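Long-range contacts in ribokinase (Thermotoga maritima, PDB 1VM7), which probably phosphorylates D-ribose at O-5, using ATP and a divalent cation such as magnesium, to give D-ribose 5-phosphate: residues 20-25 with 147-152; 100-105 with 119-124; 184-189 with 220-225. All coordinates share one frame; numbering follows the deposited sequence.

Contact 1 (20-25 with 147-152)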
loop_
_atom_site.group_PDB
_atom_site.type_symbol
_atom_site.label_atom_id
_atom_site.label_comp_id
_atom_site.label_asym_id
_atom_site.label_seq_id
_atom_site.Cartn_x
_atom_site.Cartn_y
_atom_site.Cartn_z
ATOM N N VAL A 20 12.296 16.693 -15.382
ATOM C CA VAL A 20 10.871 16.619 -15.623
ATOM C C VAL A 20 10.502 15.140 -15.557
ATOM O O VAL A 20 10.905 14.345 -16.388
ATOM C CB VAL A 20 10.465 17.235 -16.967
ATOM C CG1 VAL A 20 8.955 17.107 -17.152
ATOM C CG2 VAL A 20 10.900 18.712 -17.045
ATOM N N GLY A 21 9.759 14.766 -14.537
ATOM C CA GLY A 21 9.537 13.372 -14.288
ATOM C C GLY A 21 8.774 13.018 -13.027
ATOM O O GLY A 21 7.992 13.794 -12.476
ATOM N N SER A 22 9.019 11.797 -12.582
ATOM C CA SER A 22 8.141 11.087 -11.688
ATOM C C SER A 22 8.540 11.179 -10.198
ATOM O O SER A 22 9.719 11.259 -9.849
ATOM C CB SER A 22 8.147 9.630 -12.121
ATOM O OG SER A 22 9.472 9.087 -11.938
ATOM N N SER A 23 7.522 11.209 -9.340
ATOM C CA SER A 23 7.664 11.097 -7.881
ATOM C C SER A 23 6.745 9.937 -7.398
ATOM O O SER A 23 5.568 9.921 -7.752
ATOM C CB SER A 23 7.180 12.352 -7.161
ATOM O OG SER A 23 7.900 13.501 -7.509
ATOM N N ASN A 24 7.266 8.996 -6.613
ATOM C CA ASN A 24 6.550 7.802 -6.151
ATOM C C ASN A 24 6.889 7.586 -4.683
ATOM O O ASN A 24 8.014 7.892 -4.239
ATOM C CB ASN A 24 7.062 6.624 -6.994
ATOM C CG ASN A 24 6.317 5.337 -6.756
ATOM O OD1 ASN A 24 5.160 5.158 -7.207
ATOM N ND2 ASN A 24 6.995 4.382 -6.082
ATOM N N ILE A 25 5.933 7.068 -3.930
ATOM C CA ILE A 25 6.178 6.514 -2.618
ATOM C C ILE A 25 6.306 5.030 -2.821
ATOM O O ILE A 25 5.392 4.428 -3.376
ATOM C CB ILE A 25 4.952 6.715 -1.711
ATOM C CG1 ILE A 25 4.575 8.193 -1.673
ATOM C CG2 ILE A 25 5.220 6.203 -0.311
ATOM C CD1 ILE A 25 5.673 9.100 -1.170
ATOM N N GLN A 147 12.890 10.830 -17.943
ATOM C CA GLN A 147 12.793 9.374 -17.884
ATOM C C GLN A 147 11.500 8.959 -18.570
ATOM O O GLN A 147 10.940 9.711 -19.389
ATOM C CB GLN A 147 12.868 8.841 -16.457
ATOM C CG GLN A 147 13.750 9.643 -15.512
ATOM C CD GLN A 147 13.200 11.003 -15.115
ATOM O OE1 GLN A 147 11.993 11.176 -14.929
ATOM N NE2 GLN A 147 14.106 11.975 -14.936
ATOM N N ASN A 148 11.016 7.752 -18.299
ATOM C CA ASN A 148 9.781 7.338 -18.961
ATOM C C ASN A 148 8.695 6.934 -17.974
ATOM O O ASN A 148 7.997 5.977 -18.232
ATOM C CB ASN A 148 10.061 6.196 -19.948
ATOM C CG ASN A 148 8.881 5.877 -20.851
ATOM O OD1 ASN A 148 8.195 6.765 -21.338
ATOM N ND2 ASN A 148 8.674 4.602 -21.108
ATOM N N GLU A 149 8.543 7.696 -16.887
ATOM C CA GLU A 149 7.541 7.411 -15.849
ATOM C C GLU A 149 6.426 8.491 -15.723
ATOM O O GLU A 149 5.799 8.655 -14.679
ATOM C CB GLU A 149 8.260 7.229 -14.537
ATOM C CG GLU A 149 8.957 5.871 -14.398
ATOM C CD GLU A 149 9.514 5.665 -12.991
ATOM O OE1 GLU A 149 9.785 6.673 -12.321
ATOM O OE2 GLU A 149 9.666 4.502 -12.549
ATOM N N ILE A 150 6.232 9.251 -16.788
ATOM C CA ILE A 150 5.134 10.184 -16.911
ATOM C C ILE A 150 4.617 9.977 -18.326
ATOM O O ILE A 150 5.195 9.191 -19.105
ATOM C CB ILE A 150 5.591 11.651 -16.626
ATOM C CG1 ILE A 150 6.702 12.085 -17.586
ATOM C CG2 ILE A 150 6.063 11.749 -15.202
ATOM C CD1 ILE A 150 7.085 13.526 -17.466
ATOM N N PRO A 151 3.507 10.628 -18.670
ATOM C CA PRO A 151 2.977 10.401 -20.010
ATOM C C PRO A 151 4.021 10.723 -21.060
ATOM O O PRO A 151 4.691 11.755 -20.956
ATOM C CB PRO A 151 1.813 11.406 -20.076
ATOM C CG PRO A 151 1.382 11.548 -18.696
ATOM C CD PRO A 151 2.654 11.581 -17.928
ATOM N N PHE A 152 4.197 9.830 -22.028
ATOM C CA PHE A 152 5.296 9.980 -22.951
ATOM C C PHE A 152 5.181 11.306 -23.704
ATOM O O PHE A 152 6.171 11.972 -23.983
ATOM C CB PHE A 152 5.342 8.828 -23.944
ATOM C CG PHE A 152 6.517 8.910 -24.833
ATOM C CD1 PHE A 152 7.790 8.733 -24.302
ATOM C CD2 PHE A 152 6.373 9.281 -26.164
ATOM C CE1 PHE A 152 8.905 8.841 -25.100
ATOM C CE2 PHE A 152 7.491 9.399 -26.978
ATOM C CZ PHE A 152 8.760 9.180 -26.445
HETATM O O HOH W 1 10.265 12.063 -17.947
#

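Contact 2 (100-105 with 119-124)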
loop_
_atom_site.group_PDB
_atom_site.type_symbol
_atom_site.label_atom_id
_atom_site.label_comp_id
_atom_site.label_asym_id
_atom_site.label_seq_id
_atom_site.Cartn_x
_atom_site.Cartn_y
_atom_site.Cartn_z
ATOM N N SER A 100 -5.212 16.687 -7.644
ATOM C CA SER A 100 -6.150 16.019 -6.735
ATOM C C SER A 100 -6.099 14.470 -6.750
ATOM O O SER A 100 -6.789 13.817 -5.975
ATOM C CB SER A 100 -7.577 16.478 -7.036
ATOM O OG SER A 100 -7.958 15.942 -8.279
ATOM N N LEU A 101 -5.262 13.868 -7.590
ATOM C CA LEU A 101 -5.116 12.422 -7.560
ATOM C C LEU A 101 -4.181 12.058 -6.402
ATOM O O LEU A 101 -3.423 12.905 -5.932
ATOM C CB LEU A 101 -4.563 11.909 -8.879
ATOM C CG LEU A 101 -5.459 11.899 -10.130
ATOM C CD1 LEU A 101 -4.689 11.223 -11.263
ATOM C CD2 LEU A 101 -6.763 11.147 -9.944
ATOM N N PRO A 102 -4.236 10.804 -5.919
ATOM C CA PRO A 102 -3.228 10.427 -4.933
ATOM C C PRO A 102 -1.841 10.496 -5.535
ATOM O O PRO A 102 -1.668 10.235 -6.716
ATOM C CB PRO A 102 -3.603 8.977 -4.579
ATOM C CG PRO A 102 -5.069 8.893 -4.910
ATOM C CD PRO A 102 -5.148 9.683 -6.188
ATOM N N THR A 103 -0.865 10.852 -4.711
ATOM C CA THR A 103 0.520 10.825 -5.087
ATOM C C THR A 103 0.797 9.421 -5.603
ATOM O O THR A 103 0.257 8.470 -5.069
ATOM C CB THR A 103 1.438 11.136 -3.841
ATOM O OG1 THR A 103 1.124 12.432 -3.302
ATOM C CG2 THR A 103 2.922 11.081 -4.206
ATOM N N GLY A 104 1.639 9.283 -6.623
ATOM C CA GLY A 104 1.976 7.980 -7.188
ATOM C C GLY A 104 2.593 7.113 -6.097
ATOM O O GLY A 104 3.318 7.626 -5.182
ATOM N N ARG A 105 2.267 5.834 -6.152
ATOM C CA ARG A 105 2.732 4.869 -5.165
ATOM C C ARG A 105 2.989 3.501 -5.771
ATOM O O ARG A 105 2.437 3.157 -6.816
ATOM C CB ARG A 105 1.793 4.817 -3.979
ATOM C CG ARG A 105 0.384 4.368 -4.182
ATOM C CD ARG A 105 -0.437 4.867 -3.014
ATOM N NE ARG A 105 -0.421 6.316 -3.014
ATOM C CZ ARG A 105 -0.897 7.123 -2.068
ATOM N NH1 ARG A 105 -1.486 6.664 -0.972
ATOM N NH2 ARG A 105 -0.783 8.428 -2.239
ATOM N N ILE A 119 2.862 -3.727 -7.358
ATOM C CA ILE A 119 1.729 -3.064 -7.975
ATOM C C ILE A 119 1.999 -1.560 -7.967
ATOM O O ILE A 119 2.256 -0.988 -6.907
ATOM C CB ILE A 119 0.449 -3.334 -7.222
ATOM C CG1 ILE A 119 0.049 -4.823 -7.348
ATOM C CG2 ILE A 119 -0.664 -2.478 -7.790
ATOM C CD1 ILE A 119 -0.905 -5.276 -6.236
ATOM N N ILE A 120 1.918 -0.946 -9.148
ATOM C CA ILE A 120 2.223 0.450 -9.335
ATOM C C ILE A 120 0.960 1.236 -9.625
ATOM O O ILE A 120 0.238 0.897 -10.537
ATOM C CB ILE A 120 3.218 0.660 -10.504
ATOM C CG1 ILE A 120 4.591 0.162 -10.069
ATOM C CG2 ILE A 120 3.310 2.165 -10.862
ATOM C CD1 ILE A 120 5.616 0.177 -11.138
ATOM N N PHE A 121 0.723 2.286 -8.836
ATOM C CA PHE A 121 -0.380 3.200 -9.068
ATOM C C PHE A 121 0.218 4.517 -9.480
ATOM O O PHE A 121 0.796 5.251 -8.659
ATOM C CB PHE A 121 -1.224 3.351 -7.829
ATOM C CG PHE A 121 -2.334 4.348 -7.978
ATOM C CD1 PHE A 121 -3.410 4.073 -8.770
ATOM C CD2 PHE A 121 -2.281 5.559 -7.319
ATOM C CE1 PHE A 121 -4.447 4.995 -8.885
ATOM C CE2 PHE A 121 -3.322 6.461 -7.410
ATOM C CZ PHE A 121 -4.384 6.175 -8.197
ATOM N N PRO A 122 0.154 4.810 -10.774
ATOM C CA PRO A 122 0.772 6.061 -11.207
ATOM C C PRO A 122 0.262 7.318 -10.544
ATOM O O PRO A 122 1.050 8.206 -10.218
ATOM C CB PRO A 122 0.531 6.076 -12.702
ATOM C CG PRO A 122 0.379 4.650 -13.066
ATOM C CD PRO A 122 -0.294 4.000 -11.914
ATOM N N GLY A 123 -1.037 7.395 -10.388
ATOM C CA GLY A 123 -1.664 8.494 -9.697
ATOM C C GLY A 123 -1.292 9.807 -10.338
ATOM O O GLY A 123 -1.363 9.961 -11.573
ATOM N N ALA A 124 -0.852 10.731 -9.486
ATOM C CA ALA A 124 -0.513 12.090 -9.878
ATOM C C ALA A 124 0.478 12.148 -11.043
ATOM O O ALA A 124 0.413 13.063 -11.846
ATOM C CB ALA A 124 0.045 12.849 -8.670
#

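Contact 3 (184-189 with 220-225)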
loop_
_atom_site.group_PDB
_atom_site.type_symbol
_atom_site.label_atom_id
_atom_site.label_comp_id
_atom_site.label_asym_id
_atom_site.label_seq_id
_atom_site.Cartn_x
_atom_site.Cartn_y
_atom_site.Cartn_z
ATOM N N LEU A 184 17.507 14.022 -28.730
ATOM C CA LEU A 184 18.326 13.681 -27.572
ATOM C C LEU A 184 19.785 14.040 -27.739
ATOM O O LEU A 184 20.382 13.779 -28.775
ATOM C CB LEU A 184 18.285 12.180 -27.324
ATOM C CG LEU A 184 16.923 11.547 -27.078
ATOM C CD1 LEU A 184 17.156 10.166 -26.555
ATOM C CD2 LEU A 184 16.038 12.401 -26.127
ATOM N N ASP A 185 20.363 14.593 -26.683
ATOM C CA ASP A 185 21.809 14.767 -26.580
ATOM C C ASP A 185 22.438 13.539 -25.908
ATOM O O ASP A 185 23.520 13.108 -26.267
ATOM C CB ASP A 185 22.121 16.082 -25.844
ATOM C CG ASP A 185 21.696 17.302 -26.663
ATOM O OD1 ASP A 185 22.394 17.621 -27.637
ATOM O OD2 ASP A 185 20.649 17.908 -26.377
ATOM N N TYR A 186 21.729 12.970 -24.944
ATOM C CA TYR A 186 22.154 11.745 -24.266
ATOM C C TYR A 186 20.988 10.781 -24.129
ATOM O O TYR A 186 19.889 11.161 -23.680
ATOM C CB TYR A 186 22.745 12.039 -22.869
ATOM C CG TYR A 186 24.046 12.782 -22.924
ATOM C CD1 TYR A 186 24.071 14.166 -22.950
ATOM C CD2 TYR A 186 25.255 12.104 -22.995
ATOM C CE1 TYR A 186 25.248 14.855 -23.023
ATOM C CE2 TYR A 186 26.448 12.793 -23.091
ATOM C CZ TYR A 186 26.438 14.175 -23.091
ATOM O OH TYR A 186 27.619 14.891 -23.185
ATOM N N LEU A 187 21.229 9.534 -24.540
ATOM C CA LEU A 187 20.326 8.428 -24.251
ATOM C C LEU A 187 21.071 7.494 -23.309
ATOM O O LEU A 187 22.196 7.099 -23.592
ATOM C CB LEU A 187 19.954 7.687 -25.543
ATOM C CG LEU A 187 18.924 6.557 -25.418
ATOM C CD1 LEU A 187 17.563 7.128 -25.183
ATOM C CD2 LEU A 187 18.921 5.667 -26.645
ATOM N N THR A 188 20.453 7.132 -22.195
ATOM C CA THR A 188 21.190 6.441 -21.117
ATOM C C THR A 188 20.522 5.124 -20.726
ATOM O O THR A 188 20.063 4.975 -19.616
ATOM C CB THR A 188 21.320 7.343 -19.858
ATOM O OG1 THR A 188 20.029 7.552 -19.266
ATOM C CG2 THR A 188 21.930 8.707 -20.215
ATOM N N PRO A 189 20.439 4.165 -21.652
ATOM C CA PRO A 189 19.790 2.914 -21.300
ATOM C C PRO A 189 20.712 2.042 -20.468
ATOM O O PRO A 189 21.911 2.139 -20.614
ATOM C CB PRO A 189 19.564 2.251 -22.670
ATOM C CG PRO A 189 20.745 2.718 -23.451
ATOM C CD PRO A 189 20.969 4.134 -23.027
ATOM N N VAL A 220 20.381 10.705 -32.103
ATOM C CA VAL A 220 20.854 10.775 -30.723
ATOM C C VAL A 220 22.312 11.162 -30.783
ATOM O O VAL A 220 23.058 10.559 -31.511
ATOM C CB VAL A 220 20.747 9.392 -29.993
ATOM C CG1 VAL A 220 21.416 9.446 -28.622
ATOM C CG2 VAL A 220 19.303 8.930 -29.902
ATOM N N LYS A 221 22.728 12.141 -29.996
ATOM C CA LYS A 221 24.099 12.641 -30.083
ATOM C C LYS A 221 25.091 11.758 -29.323
ATOM O O LYS A 221 26.200 11.535 -29.784
ATOM C CB LYS A 221 24.164 14.092 -29.558
ATOM C CG LYS A 221 23.239 15.085 -30.314
ATOM C CD LYS A 221 23.731 15.355 -31.759
ATOM C CE LYS A 221 22.721 16.167 -32.583
ATOM N NZ LYS A 221 21.665 15.297 -33.229
ATOM N N ASN A 222 24.698 11.287 -28.147
ATOM C CA ASN A 222 25.531 10.405 -27.325
ATOM C C ASN A 222 24.679 9.287 -26.746
ATOM O O ASN A 222 23.585 9.551 -26.213
ATOM C CB ASN A 222 26.131 11.150 -26.128
ATOM C CG ASN A 222 27.100 12.240 -26.519
ATOM O OD1 ASN A 222 28.304 11.999 -26.627
ATOM N ND2 ASN A 222 26.582 13.454 -26.737
ATOM N N VAL A 223 25.153 8.049 -26.837
ATOM C CA VAL A 223 24.548 6.972 -26.042
ATOM C C VAL A 223 25.465 6.588 -24.885
ATOM O O VAL A 223 26.633 6.300 -25.077
ATOM C CB VAL A 223 24.248 5.694 -26.873
ATOM C CG1 VAL A 223 23.461 4.684 -25.995
ATOM C CG2 VAL A 223 23.470 6.042 -28.134
ATOM N N ILE A 224 24.913 6.572 -23.680
ATOM C CA ILE A 224 25.642 6.080 -22.515
ATOM C C ILE A 224 24.946 4.819 -22.063
ATOM O O ILE A 224 23.823 4.861 -21.577
ATOM C CB ILE A 224 25.645 7.090 -21.360
ATOM C CG1 ILE A 224 26.307 8.398 -21.799
ATOM C CG2 ILE A 224 26.381 6.520 -20.145
ATOM C CD1 ILE A 224 26.144 9.505 -20.775
ATOM N N VAL A 225 25.608 3.687 -22.224
ATOM C CA VAL A 225 25.006 2.438 -21.794
ATOM C C VAL A 225 25.530 2.074 -20.410
ATOM O O VAL A 225 26.704 1.824 -20.247
ATOM C CB VAL A 225 25.261 1.286 -22.772
ATOM C CG1 VAL A 225 24.371 0.094 -22.421
ATOM C CG2 VAL A 225 25.009 1.741 -24.231
#

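Contact 1 (20-25 with 147-152)
S22 sets its OG between the backbone N and the carbonyl carbon (chi1 64°), while E149 holds CG anti to its carbonyl carbon (chi1 -77°) and runs extended beyond it. The two side chains approach from facing loops and meet as hydroxyl to carboxylate, S22 OG donating to E149 OE1 at 2.5 Å, a length too short to be read as exact. The hydroxyl also accepts from G54 N, and E149 OE1 accepts from K53 N, so the pair is tied to the turn that leads into helix 53-65. The carbon stems lie close as well, with S22 CB 3.4 Å from E149 CB. G21 comes next. Having no side chain, it lets Q147 OE1 settle 3.4 Å from G21 CA; the Q147 chain bends at chi2 to bring its amide there, and NE2 at the other end of that amide bonds to Q57 OE1. In this ribokinase fold the segment 20-25 leaves the end of strand 17-20 in the large sheet and enters strand 24-30 of the small lid sheet, whereas 147-152 follows the neighbouring parallel strand 143-146. The contact therefore lies at the C-terminal ends of parallel strands of the large sheet, where E149, N24 and I25 are predicted to belong to the substrate site. A water joins the ends of the two strands, donating to V20 O at 2.8 Å and accepting from Q147 N at 2.9 Å. On the apolar side I150 lays CG2 against the backbone of G21, 3.7 Å from G21 C. Its other branch ends in CD1, which meets V20 CG1 at 4.1 Å, the two side chains crossing at about a right angle; P151, next in the chain, stands at the N-cap position of helix 152-161.

Contact 2 (100-105 with 119-124)
I119 and I120 pass R105 at the start of an antiparallel pairing in the lid sheet of the ribokinase fold, I120 CA 3.7 Å from R105 O. Both lie on strand 116-121, the outermost of that sheet within the chain, and pair in parallel with a strand of the second subunit, so the sheet continues across the dimer interface. F121 is the hydrogen-bonded partner of R105: F121 N donates to R105 O at 2.8 Å, and R105 N returns a bond to F121 O at 3.0 Å. With CG anti to its backbone N (chi1 176°), the F121 ring swings back over the loop before strand 105-110. P102 meets the ring at its edge, crossing it at about a right angle, with P102 CB 3.8 Å from F121 CE2. The stem of R105 runs beside F121 and points the same way, CG 4.1 Å from F121 CB, but its guanidinium stands nearly upright to the ring, 88° apart. That group grips T103 O side-on through NE and NH2, the acceptor lying in its plane, and NH2 also forms a salt bridge with D78, whose carboxylate accepts from T103 OG1. Past P122, whose carbonyl O comes 3.2 Å from G104 CA, the chain turns at G123 with positive phi (57°), its two CA hydrogens letting the backbone run close under P102 and G104. L101 reaches across to this turn, CD1 lying 3.6 Å from G123 O. A124, in a 3-10 turn, closes the contact, its N donating to P102 O at 2.9 Å, tilted from the carbonyl plane.

Contact 3 (184-189 with 220-225)
Two neighbouring parallel strands of the large central sheet run side by side here, L187 paired with V223. L187 uses both backbone groups: L187 N donates to N222 O at 2.9 Å, and L187 O accepts from I224 N at 2.8 Å. At the start of both segments, K221 N donates to L184 O. N222 adds a side-chain bond, ND2 to D185 O at 3.1 Å with the acceptor in the amide plane; N222 N reaches the same oxygen only weakly. That fixes the amide as a flat plate over one face of the Y186 ring, the planes 13° apart and ND2 3.7 Å from Y186 CZ, while N222 OD1 accepts from N236. I224 joins them, its CD1 3.5 Å from Y186 CD2. The strands are linked by a beta-alpha-beta crossover through helices 191-202 and 208-217, as in Rossmann-like sheets. The Y186 and I224 side lies against helix 256-269, F264 meeting the Y186 ring edge-to-face; the L187 and V223 side lies against helix 208-217. On that second side V220 CG1 packs on L187 CB at 3.8 Å. At the far end P189 has no N-H to give, and its CD lies 3.3 Å from I224 O. N190 and K226, which follow P189 and V225 in the chain, are both predicted to bind ATP.

From the N terminus, the chain leaves the large sheet at 20-25, and contact 1 closes when 147-152 arrives, with 121 residues between. Contact 2 is nested in that loop: 100-105 and 119-124 close a hairpin of 13 residues in the lid sheet. The two touch at the start of two neighbouring lid strands, I25 N lying 3.0 Å from G104 O, probably as a hydrogen bond; segment 20-25 carries the chain from the large sheet into the lid. Contact 3 follows in series, closing a 30-residue, mostly helical loop within the large sheet. Its centre lies about 29 Å from that of contact 2, across the centre of the chain, and about 18 Å from that of contact 1.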